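Local coordinates for protein DNA polymerase III subunit beta (Helicobacter pylori 26695, PDB 4S3I) that tethers DNA polymerases and other proteins to DNA as a dimeric sliding ring, giving them processivity, at residues A[4-9]-A[61-66]; A[79-84]-A[98-103]; A[280-285]-A[318-323]; A[286-291]-A[303-308]. All blocks are in the same frame, centred on the assembly; numbering follows the deposited sequence.

Interaction 1 of 4, residues A[4-9]-A[61-66]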
loop_
_atom_site.group_PDB
_atom_site.type_symbol
_atom_site.label_atom_id
_atom_site.label_comp_id
_atom_site.label_asym_id
_atom_site.label_seq_id
_atom_site.Cartn_x
_atom_site.Cartn_y
_atom_site.Cartn_z
ATOM N N LYS A 4 -1.574 33.861 -19.357
ATOM C CA LYS A 4 -0.852 34.323 -18.170
ATOM C C LYS A 4 -1.833 34.533 -17.015
ATOM O O LYS A 4 -2.746 35.375 -17.098
ATOM C CB LYS A 4 -0.083 35.611 -18.484
ATOM C CG LYS A 4 0.585 36.253 -17.277
ATOM C CD LYS A 4 1.717 37.177 -17.717
ATOM C CE LYS A 4 2.362 37.891 -16.533
ATOM N NZ LYS A 4 1.490 38.978 -16.008
ATOM N N ILE A 5 -1.670 33.739 -15.962
ATOM C CA ILE A 5 -2.550 33.772 -14.807
ATOM C C ILE A 5 -1.773 33.420 -13.540
ATOM O O ILE A 5 -0.629 32.956 -13.606
ATOM C CB ILE A 5 -3.670 32.743 -14.950
ATOM C CG1 ILE A 5 -3.085 31.345 -15.146
ATOM C CG2 ILE A 5 -4.612 33.073 -16.114
ATOM C CD1 ILE A 5 -4.105 30.233 -15.034
ATOM N N SER A 6 -2.404 33.607 -12.384
ATOM C CA SER A 6 -1.886 33.039 -11.152
ATOM C C SER A 6 -3.021 32.259 -10.534
ATOM O O SER A 6 -4.191 32.649 -10.672
ATOM C CB SER A 6 -1.391 34.117 -10.185
ATOM O OG SER A 6 -2.471 34.798 -9.576
ATOM N N VAL A 7 -2.692 31.145 -9.886
ATOM C CA VAL A 7 -3.697 30.313 -9.244
ATOM C C VAL A 7 -3.247 29.875 -7.863
ATOM O O VAL A 7 -2.070 29.996 -7.503
ATOM C CB VAL A 7 -4.034 29.053 -10.079
ATOM C CG1 VAL A 7 -4.578 29.441 -11.453
ATOM C CG2 VAL A 7 -2.796 28.177 -10.230
ATOM N N SER A 8 -4.196 29.356 -7.095
ATOM C CA SER A 8 -3.903 28.794 -5.794
ATOM C C SER A 8 -3.261 27.418 -5.969
ATOM O O SER A 8 -3.764 26.581 -6.721
ATOM C CB SER A 8 -5.190 28.675 -4.977
ATOM O OG SER A 8 -4.957 28.024 -3.743
ATOM N N LYS A 9 -2.157 27.188 -5.266
ATOM C CA LYS A 9 -1.444 25.916 -5.328
ATOM C C LYS A 9 -2.359 24.739 -4.994
ATOM O O LYS A 9 -2.396 23.736 -5.709
ATOM C CB LYS A 9 -0.237 25.960 -4.374
ATOM C CG LYS A 9 0.726 24.775 -4.465
ATOM C CD LYS A 9 0.274 23.599 -3.609
ATOM C CE LYS A 9 1.455 22.863 -3.002
ATOM N NZ LYS A 9 0.999 21.654 -2.257
ATOM N N THR A 61 -9.159 31.673 -11.146
ATOM C CA THR A 61 -7.837 32.286 -11.125
ATOM C C THR A 61 -7.749 33.346 -10.030
ATOM O O THR A 61 -8.735 34.029 -9.737
ATOM C CB THR A 61 -7.513 32.946 -12.476
ATOM O OG1 THR A 61 -8.448 34.003 -12.719
ATOM C CG2 THR A 61 -7.598 31.922 -13.598
ATOM N N GLN A 62 -6.569 33.470 -9.425
ATOM C CA GLN A 62 -6.300 34.542 -8.474
ATOM C C GLN A 62 -6.094 35.851 -9.212
ATOM O O GLN A 62 -6.462 36.921 -8.724
ATOM C CB GLN A 62 -5.067 34.221 -7.638
ATOM C CG GLN A 62 -5.287 33.051 -6.712
ATOM C CD GLN A 62 -6.519 33.241 -5.849
ATOM O OE1 GLN A 62 -7.467 32.453 -5.911
ATOM N NE2 GLN A 62 -6.515 34.296 -5.040
ATOM N N SER A 63 -5.485 35.757 -10.389
ATOM C CA SER A 63 -5.381 36.898 -11.280
ATOM C C SER A 63 -5.329 36.375 -12.702
ATOM O O SER A 63 -5.061 35.189 -12.932
ATOM C CB SER A 63 -4.162 37.775 -10.962
ATOM O OG SER A 63 -2.948 37.185 -11.389
ATOM N N SER A 64 -5.608 37.260 -13.649
ATOM C CA SER A 64 -5.660 36.890 -15.055
ATOM C C SER A 64 -5.216 38.085 -15.886
ATOM O O SER A 64 -5.852 39.141 -15.857
ATOM C CB SER A 64 -7.081 36.455 -15.435
ATOM O OG SER A 64 -7.146 36.043 -16.785
ATOM N N ASP A 65 -4.121 37.922 -16.619
ATOM C CA ASP A 65 -3.569 39.013 -17.416
ATOM C C ASP A 65 -3.773 38.754 -18.896
ATOM O O ASP A 65 -3.842 39.683 -19.708
ATOM C CB ASP A 65 -2.065 39.173 -17.144
ATOM C CG ASP A 65 -1.748 39.361 -15.676
ATOM O OD1 ASP A 65 -2.574 38.956 -14.835
ATOM O OD2 ASP A 65 -0.663 39.905 -15.372
ATOM N N LYS A 66 -3.861 37.478 -19.247
ATOM C CA LYS A 66 -3.906 37.084 -20.652
ATOM C C LYS A 66 -4.653 35.767 -20.822
ATOM O O LYS A 66 -4.303 34.757 -20.198
ATOM C CB LYS A 66 -2.488 36.976 -21.224
ATOM C CG LYS A 66 -2.375 36.107 -22.472
ATOM C CD LYS A 66 -3.021 36.759 -23.675
ATOM C CE LYS A 66 -2.216 37.960 -24.139
ATOM N NZ LYS A 66 -2.694 38.480 -25.451
#
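The flat carbonyl group of Lys4 meets two backbone N-H groups at once. Lys66 N lies in its plane on a lone pair, with 3.2 Å to Lys4 O, and Asp65 N, 2.9 Å from Lys4 O, is tilted modestly out of that plane. By contrast, Ser6 N sits above the plane of the Ser63 carbonyl. Ser6 O repeats the double grip, taking Gln62 N at 2.8 Å and, weakly, Ser63 N. On the face carrying Lys4, Ser6, Ser63 and Lys66, the hydroxyls of Ser6 and Ser63 share a hydrogen bond, OG to OG 3.0 Å; small polar side chains suit this partly exposed face. The long chain of Lys4 bends only at its last torsion (chi4 -74°), turning NZ to the Asp65 carboxylate in a salt bridge whose modelled length is doubtfully short. On the face of Ile5 and Ser64, Ile5 crosses Thr61 at about a right angle, its CG2 4.1 Å from Thr61 CG2, and beta-branched Ile5 also packs on Val39 and Leu91. Lys4 facing Asp65 and Lys66, and Ser6 facing Gln62 and Ser63, are two classic beta bulges along an edge strand, 63-66, of the five-stranded antiparallel sheet of the N-terminal domain.

Interaction 2 of 4, residues A[79-84]-A[98-103]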
loop_
_atom_site.group_PDB
_atom_site.type_symbol
_atom_site.label_atom_id
_atom_site.label_comp_id
_atom_site.label_asym_id
_atom_site.label_seq_id
_atom_site.Cartn_x
_atom_site.Cartn_y
_atom_site.Cartn_z
ATOM N N ASP A 79 3.478 16.437 -10.614
ATOM C CA ASP A 79 4.694 16.145 -9.847
ATOM C C ASP A 79 5.360 17.444 -9.389
ATOM O O ASP A 79 5.803 17.549 -8.248
ATOM C CB ASP A 79 5.679 15.283 -10.659
ATOM C CG ASP A 79 5.263 13.817 -10.728
ATOM O OD1 ASP A 79 4.482 13.385 -9.859
ATOM O OD2 ASP A 79 5.721 13.105 -11.652
ATOM N N ILE A 80 5.404 18.431 -10.285
ATOM C CA ILE A 80 5.953 19.744 -9.951
ATOM C C ILE A 80 5.129 20.465 -8.879
ATOM O O ILE A 80 5.656 20.844 -7.839
ATOM C CB ILE A 80 6.035 20.636 -11.194
ATOM C CG1 ILE A 80 7.097 20.115 -12.167
ATOM C CG2 ILE A 80 6.326 22.082 -10.809
ATOM C CD1 ILE A 80 7.100 20.864 -13.500
ATOM N N ILE A 81 3.834 20.652 -9.135
ATOM C CA ILE A 81 2.964 21.366 -8.199
ATOM C C ILE A 81 2.992 20.766 -6.793
ATOM O O ILE A 81 3.063 21.494 -5.797
ATOM C CB ILE A 81 1.502 21.435 -8.706
ATOM C CG1 ILE A 81 1.443 22.105 -10.071
ATOM C CG2 ILE A 81 0.612 22.173 -7.701
ATOM C CD1 ILE A 81 2.196 23.431 -10.136
ATOM N N SER A 82 2.970 19.439 -6.700
ATOM C CA SER A 82 2.902 18.792 -5.389
ATOM C C SER A 82 4.164 19.057 -4.560
ATOM O O SER A 82 4.165 18.910 -3.335
ATOM C CB SER A 82 2.651 17.287 -5.538
ATOM O OG SER A 82 3.726 16.649 -6.194
ATOM N N CYS A 83 5.236 19.466 -5.228
ATOM C CA CYS A 83 6.495 19.733 -4.526
ATOM C C CYS A 83 6.699 21.211 -4.197
ATOM O O CYS A 83 7.719 21.583 -3.618
ATOM C CB CYS A 83 7.685 19.206 -5.345
ATOM S SG CYS A 83 7.850 17.415 -5.236
ATOM N N LEU A 84 5.732 22.048 -4.559
ATOM C CA LEU A 84 5.876 23.494 -4.381
ATOM C C LEU A 84 5.391 23.956 -3.008
ATOM O O LEU A 84 4.906 23.154 -2.207
ATOM C CB LEU A 84 5.151 24.246 -5.495
ATOM C CG LEU A 84 5.897 24.210 -6.826
ATOM C CD1 LEU A 84 5.107 24.904 -7.926
ATOM C CD2 LEU A 84 7.263 24.863 -6.658
ATOM N N LEU A 98 5.143 25.971 -21.564
ATOM C CA LEU A 98 4.427 26.528 -20.424
ATOM C C LEU A 98 5.405 26.786 -19.288
ATOM O O LEU A 98 6.107 25.863 -18.847
ATOM C CB LEU A 98 3.347 25.571 -19.923
ATOM C CG LEU A 98 2.570 26.156 -18.737
ATOM C CD1 LEU A 98 1.799 27.386 -19.200
ATOM C CD2 LEU A 98 1.633 25.153 -18.072
ATOM N N ALA A 99 5.450 28.023 -18.798
ATOM C CA ALA A 99 6.321 28.344 -17.661
ATOM C C ALA A 99 5.537 28.291 -16.358
ATOM O O ALA A 99 4.396 28.760 -16.293
ATOM C CB ALA A 99 6.981 29.705 -17.839
ATOM N N ILE A 100 6.143 27.720 -15.321
ATOM C CA ILE A 100 5.514 27.673 -14.009
ATOM C C ILE A 100 6.425 28.378 -13.009
ATOM O O ILE A 100 7.594 28.012 -12.882
ATOM C CB ILE A 100 5.318 26.229 -13.546
ATOM C CG1 ILE A 100 4.415 25.458 -14.519
ATOM C CG2 ILE A 100 4.771 26.176 -12.111
ATOM C CD1 ILE A 100 4.499 23.932 -14.316
ATOM N N LYS A 101 5.909 29.379 -12.297
ATOM C CA LYS A 101 6.758 30.127 -11.366
ATOM C C LYS A 101 6.124 30.236 -9.997
ATOM O O LYS A 101 4.914 30.442 -9.867
ATOM C CB LYS A 101 7.068 31.533 -11.890
ATOM C CG LYS A 101 7.123 31.656 -13.388
ATOM C CD LYS A 101 8.547 31.617 -13.897
ATOM C CE LYS A 101 9.337 32.825 -13.420
ATOM N NZ LYS A 101 10.684 32.892 -14.065
ATOM N N GLN A 102 6.949 30.075 -8.972
ATOM C CA GLN A 102 6.529 30.349 -7.613
ATOM C C GLN A 102 7.752 30.897 -6.906
ATOM O O GLN A 102 8.643 30.133 -6.533
ATOM C CB GLN A 102 6.046 29.080 -6.903
ATOM C CG GLN A 102 5.570 29.338 -5.483
ATOM C CD GLN A 102 5.302 28.068 -4.711
ATOM O OE1 GLN A 102 6.232 27.362 -4.313
ATOM N NE2 GLN A 102 4.024 27.766 -4.488
ATOM N N ASN A 103 7.804 32.221 -6.772
ATOM C CA ASN A 103 8.909 32.906 -6.101
ATOM C C ASN A 103 10.262 32.526 -6.685
ATOM O O ASN A 103 10.566 32.884 -7.823
ATOM C CB ASN A 103 8.890 32.662 -4.592
ATOM C CG ASN A 103 9.861 33.566 -3.845
ATOM O OD1 ASN A 103 10.389 34.532 -4.407
ATOM N ND2 ASN A 103 10.096 33.261 -2.578
#
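Ile80 and Ile100 reach toward each other tip to tip, their CD1 methyls 4.1 Å apart, and so join the helix 74-82 to the strand 97-102. The other branch of Ile100, CG2, takes two further partners: it lies 4.3 Å from Ile81 CD1 and 4.4 Å from Leu84 CD1. One beta-branched residue on the strand thus serves three aliphatic side chains, its two branches reaching different partners. Farther along, Leu84 and Gln102 slide past each other in opposite directions. A chi1 of -179° sets Gln102 CG anti to the backbone N; the chain beyond is extended, and the amide lies alongside Leu84, with OE1 3.5 Å from Leu84 CB and 3.6 Å from Leu84 CD2. That amide is held in turn by the chain just after the helix, for OE1 accepts from Lys85 N and NE2 donates to Ser87 O. Around this first shell, Ile89 touches Ile81, Leu84 and Ile100, Phe107 packs on Ile80 and Leu84, and Leu272 of the second subunit packs on Leu84. No hydrogen bond spans the two segments, so their cohesion is that of buried hydrocarbon, while the one polar group in the core, the Gln102 amide, has both ends paired with backbone, which probably makes its burial against Leu84 tolerable.

Interaction 3 of 4, residues A[280-285]-A[318-323]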
loop_
_atom_site.group_PDB
_atom_site.type_symbol
_atom_site.label_atom_id
_atom_site.label_comp_id
_atom_site.label_asym_id
_atom_site.label_seq_id
_atom_site.Cartn_x
_atom_site.Cartn_y
_atom_site.Cartn_z
ATOM N N ILE A 280 -17.816 -22.711 1.767
ATOM C CA ILE A 280 -18.210 -22.984 3.137
ATOM C C ILE A 280 -19.543 -23.720 3.164
ATOM O O ILE A 280 -20.462 -23.382 2.415
ATOM C CB ILE A 280 -18.338 -21.649 3.916
ATOM C CG1 ILE A 280 -16.950 -21.098 4.263
ATOM C CG2 ILE A 280 -19.165 -21.815 5.188
ATOM C CD1 ILE A 280 -16.993 -19.677 4.816
ATOM N N LYS A 281 -19.647 -24.733 4.016
ATOM C CA LYS A 281 -20.935 -25.362 4.278
ATOM C C LYS A 281 -21.629 -24.678 5.457
ATOM O O LYS A 281 -21.133 -24.720 6.600
ATOM C CB LYS A 281 -20.744 -26.849 4.575
ATOM C CG LYS A 281 -22.027 -27.600 4.899
ATOM C CD LYS A 281 -21.703 -29.070 5.161
ATOM C CE LYS A 281 -22.922 -29.842 5.627
ATOM N NZ LYS A 281 -22.561 -31.260 5.939
ATOM N N LEU A 282 -22.759 -24.032 5.178
ATOM C CA LEU A 282 -23.562 -23.366 6.202
ATOM C C LEU A 282 -24.691 -24.290 6.656
ATOM O O LEU A 282 -25.452 -24.805 5.834
ATOM C CB LEU A 282 -24.171 -22.077 5.641
ATOM C CG LEU A 282 -25.252 -21.393 6.487
ATOM C CD1 LEU A 282 -24.641 -20.868 7.783
ATOM C CD2 LEU A 282 -25.959 -20.254 5.722
ATOM N N THR A 283 -24.804 -24.504 7.959
ATOM C CA THR A 283 -25.884 -25.335 8.472
ATOM C C THR A 283 -26.759 -24.518 9.390
ATOM O O THR A 283 -26.302 -24.052 10.433
ATOM C CB THR A 283 -25.373 -26.544 9.261
ATOM O OG1 THR A 283 -24.554 -27.375 8.423
ATOM C CG2 THR A 283 -26.563 -27.354 9.788
ATOM N N LEU A 284 -28.019 -24.347 9.006
ATOM C CA LEU A 284 -28.958 -23.600 9.836
ATOM C C LEU A 284 -29.844 -24.546 10.652
ATOM O O LEU A 284 -30.446 -25.476 10.101
ATOM C CB LEU A 284 -29.808 -22.676 8.973
ATOM C CG LEU A 284 -29.017 -21.529 8.356
ATOM C CD1 LEU A 284 -29.896 -20.734 7.425
ATOM C CD2 LEU A 284 -28.475 -20.634 9.462
ATOM N N GLU A 285 -29.891 -24.310 11.961
ATOM C CA GLU A 285 -30.783 -25.030 12.870
ATOM C C GLU A 285 -31.633 -24.002 13.565
ATOM O O GLU A 285 -31.459 -22.800 13.336
ATOM C CB GLU A 285 -29.991 -25.827 13.910
ATOM C CG GLU A 285 -29.486 -27.165 13.415
ATOM C CD GLU A 285 -28.496 -27.815 14.383
ATOM O OE1 GLU A 285 -28.248 -27.243 15.473
ATOM O OE2 GLU A 285 -27.962 -28.895 14.043
ATOM N N PHE A 318 -31.045 -27.048 7.915
ATOM C CA PHE A 318 -30.959 -26.641 6.516
ATOM C C PHE A 318 -29.477 -26.501 6.156
ATOM O O PHE A 318 -28.732 -25.788 6.837
ATOM C CB PHE A 318 -31.710 -25.322 6.315
ATOM C CG PHE A 318 -31.709 -24.815 4.888
ATOM C CD1 PHE A 318 -32.565 -25.362 3.936
ATOM C CD2 PHE A 318 -30.879 -23.763 4.515
ATOM C CE1 PHE A 318 -32.576 -24.888 2.621
ATOM C CE2 PHE A 318 -30.881 -23.279 3.202
ATOM C CZ PHE A 318 -31.729 -23.844 2.255
ATOM N N HIS A 319 -29.046 -27.194 5.108
ATOM C CA HIS A 319 -27.647 -27.151 4.696
ATOM C C HIS A 319 -27.488 -26.385 3.386
ATOM O O HIS A 319 -28.198 -26.659 2.412
ATOM C CB HIS A 319 -27.094 -28.564 4.537
ATOM C CG HIS A 319 -27.238 -29.411 5.763
ATOM N ND1 HIS A 319 -26.367 -29.329 6.833
ATOM C CD2 HIS A 319 -28.142 -30.363 6.089
ATOM C CE1 HIS A 319 -26.736 -30.192 7.763
ATOM N NE2 HIS A 319 -27.809 -30.831 7.338
ATOM N N LEU A 320 -26.554 -25.435 3.359
ATOM C CA LEU A 320 -26.326 -24.601 2.165
ATOM C C LEU A 320 -24.829 -24.422 1.862
ATOM O O LEU A 320 -24.071 -23.962 2.721
ATOM C CB LEU A 320 -26.989 -23.234 2.347
ATOM C CG LEU A 320 -26.920 -22.275 1.161
ATOM C CD1 LEU A 320 -27.777 -22.791 0.008
ATOM C CD2 LEU A 320 -27.354 -20.873 1.586
ATOM N N GLY A 321 -24.404 -24.801 0.657
ATOM C CA GLY A 321 -23.023 -24.603 0.236
ATOM C C GLY A 321 -22.864 -23.220 -0.376
ATOM O O GLY A 321 -23.612 -22.864 -1.293
ATOM N N VAL A 322 -21.919 -22.427 0.129
ATOM C CA VAL A 322 -21.758 -21.052 -0.353
ATOM C C VAL A 322 -20.325 -20.668 -0.708
ATOM O O VAL A 322 -19.368 -21.190 -0.137
ATOM C CB VAL A 322 -22.301 -20.016 0.645
ATOM C CG1 VAL A 322 -23.735 -20.339 1.043
ATOM C CG2 VAL A 322 -21.403 -19.935 1.886
ATOM N N ASN A 323 -20.192 -19.744 -1.658
ATOM C CA ASN A 323 -18.910 -19.114 -1.954
ATOM C C ASN A 323 -18.671 -18.038 -0.893
ATOM O O ASN A 323 -19.488 -17.127 -0.711
ATOM C CB ASN A 323 -18.917 -18.521 -3.374
ATOM C CG ASN A 323 -17.623 -17.774 -3.723
ATOM O OD1 ASN A 323 -17.193 -16.864 -3.004
ATOM N ND2 ASN A 323 -17.020 -18.137 -4.852
#
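Thr283 and His319 meet because both first torsions put the leading group beside the backbone N: OG1 in Thr283 (chi1 -60°) and CG in His319 (chi1 -56°). The two side chains then lie side by side, pointing the same way, and Thr283 OG1 arrives at the edge of the imidazole, near its plane, for a hydrogen bond of 3.1 Å to His319 ND1. The methyl of the same threonine also touches the ring, CG2 lying 3.5 Å from His319 CE1, so a branched residue with one polar and one apolar arm is well used. Lys281, fully extended, passes obliquely with CE 3.7 Å from His319 ND1; its ammonium nearby would, if anything, disfavour a second positive charge on the histidine.

The opposite face is apolar. Leu282 CD2 lies 4.4 Å from Leu320 CD2, Ile280 CB meets Val322 CG2, and Leu284 CB faces Phe318 CB at 4.2 Å. Helix 263-273 covers part of this side through Ile270 and Phe266, and Leu341 touches Leu282 and Leu284. Between the strands, Ile280, Leu282 and Leu284 are paired with Val322, Leu320 and Phe318, each pair by two backbone hydrogen bonds, such as Leu284 N to Phe318 O at 2.7 Å. At the strand's end, Asn323 is the N-cap of helix 324-332, its OD1 accepting from Phe326 N. Regular antiparallel pairing, with the apolar face against helix 263-273 and Lys281, Thr283 and His319 on the other, is the sheet-and-helix layering of the C-terminal domain of this ring-forming processivity factor.

Interaction 4 of 4, residues A[286-291]-A[303-308]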
loop_
_atom_site.group_PDB
_atom_site.type_symbol
_atom_site.label_atom_id
_atom_site.label_comp_id
_atom_site.label_asym_id
_atom_site.label_seq_id
_atom_site.Cartn_x
_atom_site.Cartn_y
_atom_site.Cartn_z
ATOM N N LYS A 286 -32.531 -24.453 14.439
ATOM C CA LYS A 286 -33.480 -23.522 15.037
ATOM C C LYS A 286 -32.800 -22.417 15.840
ATOM O O LYS A 286 -33.176 -21.246 15.743
ATOM C CB LYS A 286 -34.524 -24.242 15.892
ATOM C CG LYS A 286 -35.553 -23.276 16.467
ATOM C CD LYS A 286 -36.666 -23.976 17.228
ATOM C CE LYS A 286 -37.355 -22.998 18.167
ATOM N NZ LYS A 286 -36.374 -22.356 19.093
ATOM N N ASN A 287 -31.784 -22.776 16.614
ATOM C CA ASN A 287 -31.100 -21.776 17.428
ATOM C C ASN A 287 -29.593 -21.780 17.234
ATOM O O ASN A 287 -28.854 -21.373 18.125
ATOM C CB ASN A 287 -31.421 -21.958 18.916
ATOM C CG ASN A 287 -32.869 -21.687 19.231
ATOM O OD1 ASN A 287 -33.670 -22.619 19.322
ATOM N ND2 ASN A 287 -33.225 -20.402 19.391
ATOM N N ASN A 288 -29.140 -22.225 16.067
ATOM C CA ASN A 288 -27.708 -22.277 15.790
ATOM C C ASN A 288 -27.375 -22.140 14.309
ATOM O O ASN A 288 -28.118 -22.604 13.441
ATOM C CB ASN A 288 -27.104 -23.585 16.332
ATOM C CG ASN A 288 -26.547 -23.435 17.738
ATOM O OD1 ASN A 288 -27.257 -23.628 18.734
ATOM N ND2 ASN A 288 -25.269 -23.084 17.826
ATOM N N ALA A 289 -26.248 -21.499 14.025
ATOM C CA ALA A 289 -25.734 -21.438 12.657
ATOM C C ALA A 289 -24.359 -22.045 12.713
ATOM O O ALA A 289 -23.529 -21.596 13.505
ATOM C CB ALA A 289 -25.652 -19.989 12.172
ATOM N N LEU A 290 -24.120 -23.070 11.896
ATOM C CA LEU A 290 -22.851 -23.777 11.918
ATOM C C LEU A 290 -22.108 -23.450 10.626
ATOM O O LEU A 290 -22.715 -23.420 9.560
ATOM C CB LEU A 290 -23.066 -25.295 11.982
ATOM C CG LEU A 290 -23.895 -26.012 13.060
ATOM C CD1 LEU A 290 -23.327 -25.786 14.456
ATOM C CD2 LEU A 290 -25.411 -25.686 13.018
ATOM N N PHE A 291 -20.797 -23.260 10.711
ATOM C CA PHE A 291 -20.009 -22.964 9.518
ATOM C C PHE A 291 -18.843 -23.937 9.433
ATOM O O PHE A 291 -18.099 -24.086 10.395
ATOM C CB PHE A 291 -19.452 -21.536 9.581
ATOM C CG PHE A 291 -20.494 -20.463 9.800
ATOM C CD1 PHE A 291 -20.885 -19.631 8.755
ATOM C CD2 PHE A 291 -21.047 -20.256 11.061
ATOM C CE1 PHE A 291 -21.832 -18.620 8.954
ATOM C CE2 PHE A 291 -21.993 -19.253 11.277
ATOM C CZ PHE A 291 -22.385 -18.427 10.225
ATOM N N LYS A 303 -14.073 -25.012 11.653
ATOM C CA LYS A 303 -15.487 -25.009 12.013
ATOM C C LYS A 303 -15.745 -23.902 13.012
ATOM O O LYS A 303 -14.876 -23.582 13.838
ATOM C CB LYS A 303 -15.921 -26.338 12.660
ATOM C CG LYS A 303 -15.103 -27.574 12.298
ATOM C CD LYS A 303 -15.826 -28.864 12.709
ATOM C CE LYS A 303 -16.479 -28.731 14.082
ATOM N NZ LYS A 303 -17.123 -29.999 14.548
ATOM N N THR A 304 -16.947 -23.343 12.966
ATOM C CA THR A 304 -17.401 -22.473 14.045
ATOM C C THR A 304 -18.911 -22.427 14.040
ATOM O O THR A 304 -19.553 -22.852 13.076
ATOM C CB THR A 304 -16.845 -21.036 13.927
ATOM O OG1 THR A 304 -17.059 -20.341 15.165
ATOM C CG2 THR A 304 -17.540 -20.289 12.815
ATOM N N SER A 305 -19.486 -21.924 15.124
ATOM C CA SER A 305 -20.922 -21.764 15.176
ATOM C C SER A 305 -21.299 -20.521 15.958
ATOM O O SER A 305 -20.504 -19.959 16.720
ATOM C CB SER A 305 -21.610 -23.002 15.759
ATOM O OG SER A 305 -21.281 -23.185 17.124
ATOM N N VAL A 306 -22.538 -20.112 15.754
ATOM C CA VAL A 306 -23.085 -18.938 16.380
ATOM C C VAL A 306 -24.487 -19.294 16.904
ATOM O O VAL A 306 -25.275 -19.939 16.208
ATOM C CB VAL A 306 -23.109 -17.796 15.342
ATOM C CG1 VAL A 306 -24.384 -16.979 15.438
ATOM C CG2 VAL A 306 -21.860 -16.936 15.476
ATOM N N GLU A 307 -24.782 -18.903 18.138
ATOM C CA GLU A 307 -26.108 -19.128 18.692
ATOM C C GLU A 307 -27.094 -18.173 18.022
ATOM O O GLU A 307 -26.779 -16.996 17.809
ATOM C CB GLU A 307 -26.091 -18.864 20.194
ATOM C CG GLU A 307 -27.423 -19.082 20.889
ATOM C CD GLU A 307 -27.327 -18.895 22.400
ATOM O OE1 GLU A 307 -26.192 -18.793 22.927
ATOM O OE2 GLU A 307 -28.392 -18.849 23.056
ATOM N N ILE A 308 -28.280 -18.668 17.689
ATOM C CA ILE A 308 -29.360 -17.811 17.192
ATOM C C ILE A 308 -30.466 -17.707 18.252
ATOM O O ILE A 308 -31.232 -18.658 18.456
ATOM C CB ILE A 308 -29.939 -18.368 15.890
ATOM C CG1 ILE A 308 -28.820 -18.566 14.869
ATOM C CG2 ILE A 308 -31.023 -17.435 15.326
ATOM C CD1 ILE A 308 -29.280 -19.197 13.581
#
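Ala289 pairs with Val306, and Phe291 with Thr304, as antiparallel hydrogen-bonded pairs, the strand axes running at 165° and 4.6 Å apart at their closest. At the Asn288-Glu307 end, past that non-hydrogen-bonded pair, Ile308 N still reaches Asn287 O, but from well above the carbonyl plane. The side chain of Asn287 completes this end: its ND2 donates to Ile308 O at 2.8 Å, almost in line with the C=O, with the acceptor close to the amide plane. The other end of that amide, OD1, takes Lys286 NZ at 2.7 Å, so an asparagine suits the spot by donating and accepting at once. Ile308 CD1 lies across the backbone, 3.6 Å from Asn288 C, and touches Ala289 CB at 4.0 Å, the small alanine letting the isoleucine tip come close. Phe291 and Thr304 lie side by side, Thr304 CG2 3.9 Å from Phe291 CD2, while Thr304 O sits in the ring plane at its edge. Phe266 packs edge-to-face with that ring. On the face carrying Leu290 and Ser305, Leu290 CD1 rests 3.5 Å from Ser305 CB. Thr304 OG1 bonds Ser105 OG of the second subunit, and Lys303 continues the sheet by antiparallel pairing with a strand there. The chemistry is thus backbone pairing, apolar contact and one amide bonding two residues, while Asn288 N, buried without a partner, would be expected to carry some cost.

In the fold
The four contacts form two pairs at far ends of the chain. Interactions 1 and 2, with centres 13 Å apart, follow one another in the N-terminal domain and reach the same five-stranded antiparallel sheet, touching where Lys9 CE packs on Ile81 O and Leu84 O. Interactions 3 and 4, centres 10 Å apart, share a four-stranded sheet of the C-terminal domain; the hairpin of interaction 4 is nested inside the loop closed by interaction 3, and strands 279-284 and 288-293 are neighbours. About 60 Å separates the centres of interactions 2 and 4, yet both touch the second subunit, which fits a head-to-tail dimer whose end domains meet to close the ring.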